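Local coordinates for protein putative esterase (Bacteroides intestinalis DSM 17393, PDB 5VOL) that is a carbohydrate esterase family 1 enzyme of the alpha/beta-hydrolase clan, a ferulic acid esterase thought to cleave ester groups from arabinoxylan, at residues 34-39 and 81-86; 51-56 and 181-186. All coordinates share one frame; numbering follows the deposited sequence.

Contact 1: 34-39 and 81-86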
loop_
_atom_site.group_PDB
_atom_site.type_symbol
_atom_site.label_atom_id
_atom_site.label_comp_id
_atom_site.label_asym_id
_atom_site.label_seq_id
_atom_site.Cartn_x
_atom_site.Cartn_y
_atom_site.Cartn_z
ATOM N N LYS C 34 -20.818 -9.847 12.794
ATOM C CA LYS C 34 -22.142 -9.321 12.493
ATOM C C LYS C 34 -23.213 -10.416 12.466
ATOM O O LYS C 34 -24.367 -10.172 12.825
ATOM C CB LYS C 34 -22.119 -8.576 11.146
ATOM C CG LYS C 34 -23.463 -8.050 10.712
ATOM C CD LYS C 34 -23.437 -7.533 9.259
ATOM C CE LYS C 34 -23.107 -6.051 9.192
ATOM N NZ LYS C 34 -23.285 -5.515 7.804
ATOM N N SER C 35 -22.826 -11.616 12.046
ATOM C CA SER C 35 -23.755 -12.744 11.957
ATOM C C SER C 35 -23.989 -13.477 13.283
ATOM O O SER C 35 -24.758 -14.438 13.333
ATOM C CB SER C 35 -23.252 -13.754 10.933
ATOM O OG SER C 35 -22.066 -14.386 11.388
ATOM N N PHE C 36 -23.327 -13.042 14.351
ATOM C CA PHE C 36 -23.333 -13.834 15.583
ATOM C C PHE C 36 -24.751 -14.001 16.138
ATOM O O PHE C 36 -25.149 -15.104 16.489
ATOM C CB PHE C 36 -22.410 -13.210 16.635
ATOM C CG PHE C 36 -22.177 -14.090 17.842
ATOM C CD1 PHE C 36 -22.929 -13.926 18.984
ATOM C CD2 PHE C 36 -21.207 -15.074 17.821
ATOM C CE1 PHE C 36 -22.716 -14.734 20.107
ATOM C CE2 PHE C 36 -20.984 -15.881 18.926
ATOM C CZ PHE C 36 -21.743 -15.710 20.071
ATOM N N GLU C 37 -25.513 -12.912 16.183
ATOM C CA GLU C 37 -26.887 -12.934 16.684
ATOM C C GLU C 37 -27.887 -13.417 15.637
ATOM O O GLU C 37 -29.035 -13.719 15.952
ATOM C CB GLU C 37 -27.303 -11.541 17.156
ATOM C CG GLU C 37 -26.454 -10.970 18.275
ATOM C CD GLU C 37 -26.566 -11.767 19.549
ATOM O OE1 GLU C 37 -27.324 -12.764 19.562
ATOM O OE2 GLU C 37 -25.896 -11.393 20.540
ATOM N N GLN C 38 -27.442 -13.475 14.390
ATOM C CA GLN C 38 -28.327 -13.724 13.263
ATOM C C GLN C 38 -28.378 -15.200 12.891
ATOM O O GLN C 38 -29.447 -15.749 12.646
ATOM C CB GLN C 38 -27.873 -12.885 12.072
ATOM C CG GLN C 38 -28.435 -13.315 10.749
ATOM C CD GLN C 38 -27.815 -12.547 9.608
ATOM O OE1 GLN C 38 -26.675 -12.809 9.215
ATOM N NE2 GLN C 38 -28.556 -11.579 9.077
ATOM N N ASN C 39 -27.216 -15.838 12.846
ATOM C CA ASN C 39 -27.143 -17.265 12.589
ATOM C C ASN C 39 -26.618 -17.985 13.822
ATOM O O ASN C 39 -25.436 -18.324 13.902
ATOM C CB ASN C 39 -26.255 -17.551 11.383
ATOM C CG ASN C 39 -26.379 -18.982 10.897
ATOM O OD1 ASN C 39 -26.764 -19.881 11.653
ATOM N ND2 ASN C 39 -26.056 -19.203 9.625
ATOM N N GLU C 81 -15.241 -13.939 8.770
ATOM C CA GLU C 81 -15.757 -13.683 10.101
ATOM C C GLU C 81 -15.035 -14.601 11.092
ATOM O O GLU C 81 -14.788 -15.770 10.813
ATOM C CB GLU C 81 -17.260 -13.898 10.161
ATOM C CG GLU C 81 -18.069 -12.883 9.395
ATOM C CD GLU C 81 -19.538 -13.008 9.721
ATOM O OE1 GLU C 81 -20.018 -14.155 9.775
ATOM O OE2 GLU C 81 -20.204 -11.983 9.955
ATOM N N MET C 82 -14.658 -14.052 12.234
ATOM C CA MET C 82 -13.929 -14.816 13.234
ATOM C C MET C 82 -14.144 -14.185 14.599
ATOM O O MET C 82 -14.414 -12.987 14.701
ATOM C CB MET C 82 -12.426 -14.869 12.912
ATOM C CG MET C 82 -11.659 -13.533 13.155
ATOM S SD MET C 82 -9.928 -13.589 12.608
ATOM C CE MET C 82 -10.105 -13.067 10.881
ATOM N N ILE C 83 -14.043 -15.003 15.639
ATOM C CA ILE C 83 -14.019 -14.509 17.015
ATOM C C ILE C 83 -12.622 -13.951 17.282
ATOM O O ILE C 83 -11.616 -14.597 16.961
ATOM C CB ILE C 83 -14.353 -15.636 18.045
ATOM C CG1 ILE C 83 -15.677 -16.326 17.690
ATOM C CG2 ILE C 83 -14.373 -15.090 19.467
ATOM C CD1 ILE C 83 -16.889 -15.414 17.721
ATOM N N ILE C 84 -12.550 -12.746 17.836
ATOM C CA ILE C 84 -11.267 -12.191 18.225
ATOM C C ILE C 84 -11.322 -11.874 19.725
ATOM O O ILE C 84 -12.268 -11.245 20.202
ATOM C CB ILE C 84 -10.905 -10.924 17.421
ATOM C CG1 ILE C 84 -10.976 -11.202 15.917
ATOM C CG2 ILE C 84 -9.473 -10.473 17.734
ATOM C CD1 ILE C 84 -10.815 -9.941 15.095
ATOM N N VAL C 85 -10.318 -12.305 20.474
ATOM C CA VAL C 85 -10.396 -12.105 21.926
ATOM C C VAL C 85 -9.059 -11.710 22.536
ATOM O O VAL C 85 -8.003 -12.232 22.168
ATOM C CB VAL C 85 -10.928 -13.373 22.625
ATOM C CG1 VAL C 85 -9.990 -14.507 22.382
ATOM C CG2 VAL C 85 -11.120 -13.143 24.142
ATOM N N THR C 86 -9.133 -10.770 23.476
ATOM C CA THR C 86 -7.972 -10.261 24.186
ATOM C C THR C 86 -8.219 -10.433 25.689
ATOM O O THR C 86 -9.119 -9.791 26.235
ATOM C CB THR C 86 -7.726 -8.775 23.870
ATOM O OG1 THR C 86 -7.556 -8.597 22.451
ATOM C CG2 THR C 86 -6.483 -8.252 24.630
HETATM O O HOH W 1 -18.642 -9.652 10.983
#
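Lys34 and Glu81 bring the two backbones nearest, with CA atoms 8.1 Å apart, where the irregular turn of 34-39 faces the residues leading into strand 83-87. Glu81 bridges that gap with its carboxylate. Ser35 OG donates to Glu81 OE1 at 2.6 Å, meeting it on the syn side and 24° out of the carboxylate plane. The other oxygen, Glu81 OE2, receives a weak bond from Ser35 N at 3.4 Å. Ser35 thus grips the carboxylate firmly through its hydroxyl and only weakly through its backbone N. A water adds a third link: it accepts from Lys34 N at 2.8 Å and donates to Glu81 OE2 at 3.0 Å. The Glu81 chain runs extended beyond CG (chi2 -169°), which carries the carboxylate across to the turn. Away from the carboxylate, Phe36 CE2 lies 4.3 Å from Ile83 CD1. Lys42 forms a salt bridge to Glu81 OE1, and Tyr44 OH bonds Ser35 OG; both come from the loop before strand 46-50. The contact therefore ties the connection between strands 24-32 and 46-50 to the start of strand 83-87, which lies between those two strands in the main sheet.

Contact 2: 51-56 and 181-186. With IPA (isopropyl alcohol), chain T.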
loop_
_atom_site.group_PDB
_atom_site.type_symbol
_atom_site.label_atom_id
_atom_site.label_comp_id
_atom_site.label_asym_id
_atom_site.label_seq_id
_atom_site.Cartn_x
_atom_site.Cartn_y
_atom_site.Cartn_z
ATOM N N HIS C 51 -2.336 -8.137 24.186
ATOM C CA HIS C 51 -1.841 -6.773 24.399
ATOM C C HIS C 51 -0.411 -6.753 24.924
ATOM O O HIS C 51 0.163 -7.799 25.229
ATOM C CB HIS C 51 -2.747 -5.995 25.360
ATOM C CG HIS C 51 -2.776 -6.548 26.751
ATOM N ND1 HIS C 51 -1.698 -6.468 27.611
ATOM C CD2 HIS C 51 -3.756 -7.184 27.440
ATOM C CE1 HIS C 51 -2.010 -7.037 28.761
ATOM N NE2 HIS C 51 -3.257 -7.471 28.689
ATOM N N GLY C 52 0.154 -5.552 25.026
ATOM C CA GLY C 52 1.531 -5.387 25.455
ATOM C C GLY C 52 1.646 -5.130 26.949
ATOM O O GLY C 52 0.638 -5.041 27.649
ATOM N N MET C 53 2.876 -5.000 27.430
ATOM C CA MET C 53 3.119 -4.666 28.841
ATOM C C MET C 53 2.480 -3.320 29.200
ATOM O O MET C 53 2.374 -2.437 28.345
ATOM C CB MET C 53 4.618 -4.643 29.124
ATOM C CG MET C 53 4.980 -4.643 30.619
ATOM S SD MET C 53 6.771 -4.694 30.856
ATOM C CE MET C 53 7.217 -3.017 30.424
ATOM N N TRP C 54 2.040 -3.188 30.452
ATOM C CA TRP C 54 1.359 -1.992 30.968
ATOM C C TRP C 54 -0.101 -1.887 30.530
ATOM O O TRP C 54 -0.891 -1.184 31.161
ATOM C CB TRP C 54 2.067 -0.710 30.533
ATOM C CG TRP C 54 3.389 -0.402 31.151
ATOM C CD1 TRP C 54 4.630 -0.681 30.632
ATOM C CD2 TRP C 54 3.619 0.323 32.375
ATOM N NE1 TRP C 54 5.611 -0.191 31.472
ATOM C CE2 TRP C 54 5.016 0.427 32.544
ATOM C CE3 TRP C 54 2.777 0.881 33.345
ATOM C CZ2 TRP C 54 5.592 1.066 33.652
ATOM C CZ3 TRP C 54 3.347 1.515 34.440
ATOM C CH2 TRP C 54 4.741 1.602 34.584
ATOM N N GLU C 55 -0.454 -2.560 29.437
ATOM C CA GLU C 55 -1.797 -2.465 28.863
ATOM C C GLU C 55 -2.774 -3.460 29.490
ATOM O O GLU C 55 -2.368 -4.382 30.182
ATOM C CB GLU C 55 -1.730 -2.686 27.334
ATOM C CG GLU C 55 -0.925 -1.600 26.621
ATOM C CD GLU C 55 -0.774 -1.824 25.115
ATOM O OE1 GLU C 55 -0.976 -2.962 24.626
ATOM O OE2 GLU C 55 -0.438 -0.846 24.423
ATOM N N THR C 56 -4.063 -3.261 29.242
ATOM C CA THR C 56 -5.070 -4.231 29.625
ATOM C C THR C 56 -5.938 -4.606 28.410
ATOM O O THR C 56 -5.721 -4.102 27.300
ATOM C CB THR C 56 -5.944 -3.697 30.787
ATOM O OG1 THR C 56 -6.564 -2.468 30.411
ATOM C CG2 THR C 56 -5.075 -3.432 32.023
ATOM N N SER C 181 9.997 -8.694 42.957
ATOM C CA SER C 181 9.059 -7.811 42.263
ATOM C C SER C 181 8.435 -8.523 41.064
ATOM O O SER C 181 9.069 -9.368 40.440
ATOM C CB SER C 181 9.751 -6.524 41.796
ATOM O OG SER C 181 10.676 -6.786 40.751
ATOM N N LYS C 182 7.200 -8.171 40.736
ATOM C CA LYS C 182 6.534 -8.797 39.599
ATOM C C LYS C 182 7.278 -8.499 38.293
ATOM O O LYS C 182 7.333 -9.346 37.415
ATOM C CB LYS C 182 5.076 -8.340 39.515
ATOM C CG LYS C 182 4.229 -8.772 40.724
ATOM C CD LYS C 182 2.858 -8.134 40.682
ATOM C CE LYS C 182 2.074 -8.412 41.969
ATOM N NZ LYS C 182 2.692 -7.714 43.137
ATOM N N ILE C 183 7.887 -7.322 38.184
ATOM C CA ILE C 183 8.590 -6.967 36.942
ATOM C C ILE C 183 9.848 -7.827 36.789
ATOM O O ILE C 183 10.131 -8.334 35.697
ATOM C CB ILE C 183 8.934 -5.454 36.869
ATOM C CG1 ILE C 183 9.471 -5.081 35.481
ATOM C CG2 ILE C 183 9.949 -5.049 37.953
ATOM C CD1 ILE C 183 8.550 -5.477 34.336
ATOM N N ALA C 184 10.561 -8.058 37.893
ATOM C CA ALA C 184 11.714 -8.969 37.888
ATOM C C ALA C 184 11.311 -10.387 37.550
ATOM O O ALA C 184 12.047 -11.104 36.883
ATOM C CB ALA C 184 12.433 -8.954 39.251
ATOM N N ILE C 185 10.155 -10.808 38.040
ATOM C CA ILE C 185 9.690 -12.156 37.787
ATOM C C ILE C 185 9.367 -12.308 36.284
ATOM O O ILE C 185 9.720 -13.308 35.652
ATOM C CB ILE C 185 8.463 -12.485 38.655
ATOM C CG1 ILE C 185 8.861 -12.450 40.153
ATOM C CG2 ILE C 185 7.915 -13.832 38.299
ATOM C CD1 ILE C 185 7.711 -12.658 41.136
ATOM N N LEU C 186 8.702 -11.304 35.725
ATOM C CA LEU C 186 8.399 -11.298 34.289
ATOM C C LEU C 186 9.687 -11.364 33.485
ATOM O O LEU C 186 9.800 -12.137 32.532
ATOM C CB LEU C 186 7.595 -10.056 33.906
ATOM C CG LEU C 186 7.467 -9.801 32.395
ATOM C CD1 LEU C 186 6.802 -10.999 31.717
ATOM C CD2 LEU C 186 6.713 -8.507 32.114
HETATM C C1 IPA T . 4.257 -0.781 26.180
HETATM C C2 IPA T . 3.157 -0.235 25.269
HETATM C C3 IPA T . 3.598 1.011 24.494
HETATM O O2 IPA T . 2.765 -1.273 24.382
#
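Met53 meets Ile183 and Leu186 through its sulfur, and this apolar contact is what joins the two segments. Met53 SD lies 4.0 Å from Ile183 CD1 and also 4.0 Å from Leu186 CD2. The Met53 side chain crosses Ile183 at about a right angle and Leu186 obliquely. Its CG is anti to the backbone N (chi1 -166°), and the chain stays extended through chi2, which sends the sulfur out to the helix. Ile183 and Leu186 are three residues apart, so both point from one side of helix 182-192. Met140 of helix 140-151 packs on both Met53 and Leu186.

No hydrogen bond crosses between the segments; those described here shape each one internally. A type II turn runs from Gly52 to Glu55. Gly52 O accepts from His51 ND1 at 2.7 Å and from Glu55 N at 3.2 Å, and the two donors reach it from opposite faces of its plane. Glu55 OE1 takes Gly52 N at 2.9 Å, from above the carboxylate plane. On the other segment, Ser181 is the N-cap of the helix, its OG accepting from Ala184 N at 3.1 Å.

A bound isopropyl alcohol, probably from the crystallisation liquor, donates a weak bond from its O2 to Glu55 OE2 at 3.2 Å. Trp254 NE1 also bonds this carboxylate oxygen.

The Met53 side chain lies near, without touching, Ser139, His252 and Asp223, which probably form a catalytic triad. The chemistry implies separate roles for the two kinds of contact: polar bonds shape the turn, while the Met53 thioether supplies the apolar contact with the helix.

The centres of contacts 1 and 2 lie 30 Å apart, on opposite sides of the chain's centre. Their segments alternate along the chain, in the order 34-39, 51-56, 81-86 and 181-186. Strand 46-50 connects the first two, and it pairs in parallel with strand 83-87 of contact 1. The contacts meet where these neighbouring strands end: Thr86 CG2 is 4.1 Å from His51 CD2. Contact 1 thus lies at the start of strand 83-87, while 51-56 follows the C-terminal end of strand 46-50, the side on which alpha/beta hydrolases carry the active site.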